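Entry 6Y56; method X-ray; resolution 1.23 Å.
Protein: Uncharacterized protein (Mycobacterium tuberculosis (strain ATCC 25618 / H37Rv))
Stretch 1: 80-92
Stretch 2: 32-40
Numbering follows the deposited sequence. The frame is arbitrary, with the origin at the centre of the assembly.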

# COMPACT_ATOMS: atom_id res chain seq x y z
N LEU A 80 -13.43 -13.57 0.57
CA LEU A 80 -14.79 -13.58 0.05
C LEU A 80 -15.75 -12.83 0.97
O LEU A 80 -16.62 -12.09 0.49
CB LEU A 80 -15.26 -15.02 -0.17
CG LEU A 80 -16.65 -15.15 -0.82
CD1 LEU A 80 -16.65 -14.58 -2.22
CD2 LEU A 80 -17.09 -16.61 -0.84
N GLU A 81 -15.60 -12.99 2.28
CA GLU A 81 -16.44 -12.26 3.22
C GLU A 81 -16.34 -10.76 3.00
O GLU A 81 -17.35 -10.06 2.91
CB GLU A 81 -16.04 -12.65 4.65
CG GLU A 81 -16.75 -11.87 5.75
CD GLU A 81 -16.13 -12.12 7.12
OE1 GLU A 81 -15.08 -12.79 7.20
OE2 GLU A 81 -16.69 -11.62 8.12
N VAL A 82 -15.10 -10.26 2.86
CA VAL A 82 -14.89 -8.83 2.62
C VAL A 82 -15.50 -8.40 1.31
O VAL A 82 -16.19 -7.37 1.23
CB VAL A 82 -13.39 -8.50 2.68
CG1 VAL A 82 -13.16 -7.04 2.27
CG2 VAL A 82 -12.87 -8.76 4.07
N CYS A 83 -15.29 -9.18 0.24
CA CYS A 83 -15.78 -8.77 -1.07
C CYS A 83 -17.30 -8.79 -1.13
O CYS A 83 -17.92 -7.89 -1.73
CB CYS A 83 -15.15 -9.64 -2.16
SG CYS A 83 -13.38 -9.32 -2.36
N GLU A 84 -17.94 -9.80 -0.53
CA GLU A 84 -19.40 -9.83 -0.50
C GLU A 84 -19.95 -8.64 0.28
O GLU A 84 -20.99 -8.08 -0.07
CB GLU A 84 -19.91 -11.13 0.14
CG GLU A 84 -19.74 -12.39 -0.70
CD GLU A 84 -20.49 -13.56 -0.09
OE1 GLU A 84 -21.57 -13.34 0.50
OE2 GLU A 84 -20.00 -14.71 -0.18
N LEU A 85 -19.24 -8.23 1.34
CA LEU A 85 -19.68 -7.09 2.13
C LEU A 85 -19.56 -5.80 1.34
O LEU A 85 -20.48 -4.97 1.36
CB LEU A 85 -18.86 -7.02 3.41
CG LEU A 85 -19.20 -5.86 4.33
CD1 LEU A 85 -20.65 -5.96 4.78
CD2 LEU A 85 -18.26 -5.86 5.52
N ILE A 86 -18.44 -5.61 0.63
CA ILE A 86 -18.23 -4.38 -0.13
C ILE A 86 -19.24 -4.26 -1.25
O ILE A 86 -19.86 -3.21 -1.44
CB ILE A 86 -16.79 -4.34 -0.68
CG1 ILE A 86 -15.78 -4.25 0.47
CG2 ILE A 86 -16.63 -3.15 -1.63
CD1 ILE A 86 -14.34 -4.35 0.01
N ASP A 87 -19.43 -5.34 -2.02
CA ASP A 87 -20.20 -5.26 -3.25
C ASP A 87 -21.67 -4.95 -2.97
O ASP A 87 -22.37 -5.74 -2.32
CB ASP A 87 -20.06 -6.56 -4.04
CG ASP A 87 -20.51 -6.41 -5.47
OD1 ASP A 87 -20.24 -5.36 -6.09
OD2 ASP A 87 -21.15 -7.34 -5.98
N GLY A 88 -22.13 -3.81 -3.46
CA GLY A 88 -23.49 -3.38 -3.26
C GLY A 88 -23.73 -2.62 -1.97
O GLY A 88 -24.87 -2.17 -1.74
N ALA A 89 -22.72 -2.46 -1.13
CA ALA A 89 -22.89 -1.81 0.16
C ALA A 89 -23.11 -0.32 0.00
O ALA A 89 -22.59 0.33 -0.92
CB ALA A 89 -21.65 -2.04 1.04
N ARG A 90 -23.86 0.24 0.94
CA ARG A 90 -24.03 1.68 1.06
C ARG A 90 -23.52 2.10 2.43
O ARG A 90 -23.71 1.40 3.43
CB ARG A 90 -25.51 2.07 0.89
CG ARG A 90 -25.81 3.51 1.29
CD ARG A 90 -27.19 3.96 0.81
NE ARG A 90 -27.31 3.88 -0.64
CZ ARG A 90 -26.82 4.78 -1.48
NH1 ARG A 90 -26.97 4.61 -2.79
NH2 ARG A 90 -26.20 5.86 -1.02
N VAL A 91 -22.80 3.22 2.47
CA VAL A 91 -22.40 3.85 3.72
C VAL A 91 -22.77 5.31 3.54
O VAL A 91 -22.10 6.04 2.81
CB VAL A 91 -20.90 3.70 4.01
CG1 VAL A 91 -20.56 4.35 5.34
CG2 VAL A 91 -20.49 2.23 4.00
N GLY A 92 -23.88 5.71 4.16
CA GLY A 92 -24.38 7.05 3.93
C GLY A 92 -24.64 7.27 2.46
O GLY A 92 -25.33 6.48 1.80
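Stretch 2, residues 32-40: LYLLSQTVQ

Stretch 2 lies on stretch 1 through an apolar side-chain packing contact, with no direct hydrogen bond between the two and a single water bridging them at one end. Residues 32 onward continue a helix that began earlier in the chain; beyond it the backbone opens, and Val39 is extended (phi/psi -112/142). This helix crosses helix 80-86 at 125°, nearer antiparallel than parallel, with the axes 10.7 Å apart at closest approach. Val39 lies nearest Val82 (CA to CA 7.2 Å) and Leu34 nearest Val91 (CA to CA 6.9 Å), the latter in the strand that follows the type II turn from Ile86 to Ala89.

Leu85, pointing toward stretch 2, is the hub: its CD2 lies 3.6 Å from Leu35 CD2, 3.7 Å from Val39 CG2 and 3.5 Å from Thr38 CB. A long, branched side chain suits a site with so many neighbours. Leu35 CD2 also reaches Val82 CG1 at 4.0 Å and Ile86 CG1 at 4.1 Å. Leu34 packs its CD2 3.6 Å from Ala89 CB, where a small methyl suffices, and its CB 3.6 Å from Val91 CG2. Thr38 satisfies its hydroxyl within its own stretch, OG1 donating to Leu34 O at 3.1 Å. At the margin, the water accepts from Gln40 N and donates to Glu81 OE2, both at 2.9 Å, so OE2 is satisfied at the edge of the apolar patch, 3.9 Å from Val39 CG2.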

# COMPACT_ATOMS: atom_id res chain seq x y z
N LEU A 32 -13.78 1.65 4.70
CA LEU A 32 -13.02 1.11 5.81
C LEU A 32 -13.83 1.15 7.10
O LEU A 32 -13.76 0.21 7.91
CB LEU A 32 -11.69 1.86 5.94
CG LEU A 32 -10.69 1.57 4.81
CD1 LEU A 32 -9.59 2.63 4.76
CD2 LEU A 32 -10.08 0.19 4.97
N TYR A 33 -14.64 2.19 7.28
CA TYR A 33 -15.55 2.22 8.43
C TYR A 33 -16.52 1.04 8.37
O TYR A 33 -16.72 0.33 9.37
CB TYR A 33 -16.32 3.54 8.44
CG TYR A 33 -17.39 3.60 9.52
CD1 TYR A 33 -17.03 3.68 10.86
CD2 TYR A 33 -18.74 3.57 9.20
CE1 TYR A 33 -17.99 3.73 11.86
CE2 TYR A 33 -19.70 3.62 10.21
CZ TYR A 33 -19.31 3.69 11.52
OH TYR A 33 -20.26 3.75 12.52
N LEU A 34 -17.13 0.81 7.22
CA LEU A 34 -18.04 -0.33 7.09
C LEU A 34 -17.35 -1.64 7.45
O LEU A 34 -17.87 -2.44 8.23
CB LEU A 34 -18.56 -0.38 5.65
CG LEU A 34 -19.31 -1.67 5.32
CD1 LEU A 34 -20.68 -1.67 5.98
CD2 LEU A 34 -19.40 -1.86 3.81
N LEU A 35 -16.16 -1.88 6.90
CA LEU A 35 -15.44 -3.11 7.20
C LEU A 35 -15.16 -3.22 8.69
O LEU A 35 -15.29 -4.30 9.28
CB LEU A 35 -14.12 -3.16 6.43
CG LEU A 35 -14.23 -3.28 4.91
CD1 LEU A 35 -12.85 -3.48 4.32
CD2 LEU A 35 -15.14 -4.43 4.49
N SER A 36 -14.80 -2.10 9.33
CA SER A 36 -14.44 -2.16 10.74
C SER A 36 -15.64 -2.52 11.60
O SER A 36 -15.48 -3.06 12.70
CB SER A 36 -13.87 -0.82 11.21
OG SER A 36 -14.89 0.17 11.33
N GLN A 37 -16.84 -2.21 11.13
CA GLN A 37 -18.04 -2.52 11.89
C GLN A 37 -18.50 -3.96 11.72
O GLN A 37 -19.33 -4.42 12.51
CB GLN A 37 -19.18 -1.58 11.50
CG GLN A 37 -19.00 -0.14 11.97
CD GLN A 37 -19.29 0.04 13.46
OE1 GLN A 37 -18.38 0.22 14.27
NE2 GLN A 37 -20.57 -0.01 13.82
N THR A 38 -17.98 -4.68 10.73
CA THR A 38 -18.56 -5.96 10.32
C THR A 38 -17.57 -7.11 10.32
O THR A 38 -17.95 -8.24 10.66
CB THR A 38 -19.16 -5.82 8.91
OG1 THR A 38 -19.95 -4.62 8.81
CG2 THR A 38 -20.02 -7.02 8.57
N VAL A 39 -16.31 -6.87 9.95
CA VAL A 39 -15.33 -7.93 9.73
C VAL A 39 -14.26 -7.85 10.80
O VAL A 39 -13.83 -6.75 11.18
CB VAL A 39 -14.71 -7.80 8.33
CG1 VAL A 39 -13.60 -8.81 8.12
CG2 VAL A 39 -15.77 -7.95 7.26
N GLN A 40 -13.80 -9.00 11.28
CA GLN A 40 -12.71 -9.04 12.26
C GLN A 40 -11.38 -8.81 11.56
O GLN A 40 -11.00 -9.59 10.67
CB GLN A 40 -12.72 -10.38 12.99
CG GLN A 40 -11.64 -10.50 14.06
CD GLN A 40 -11.81 -9.50 15.19
OE1 GLN A 40 -12.80 -9.55 15.93
NE2 GLN A 40 -10.86 -8.58 15.33
O HOH W 1 -15.14 -11.42 10.58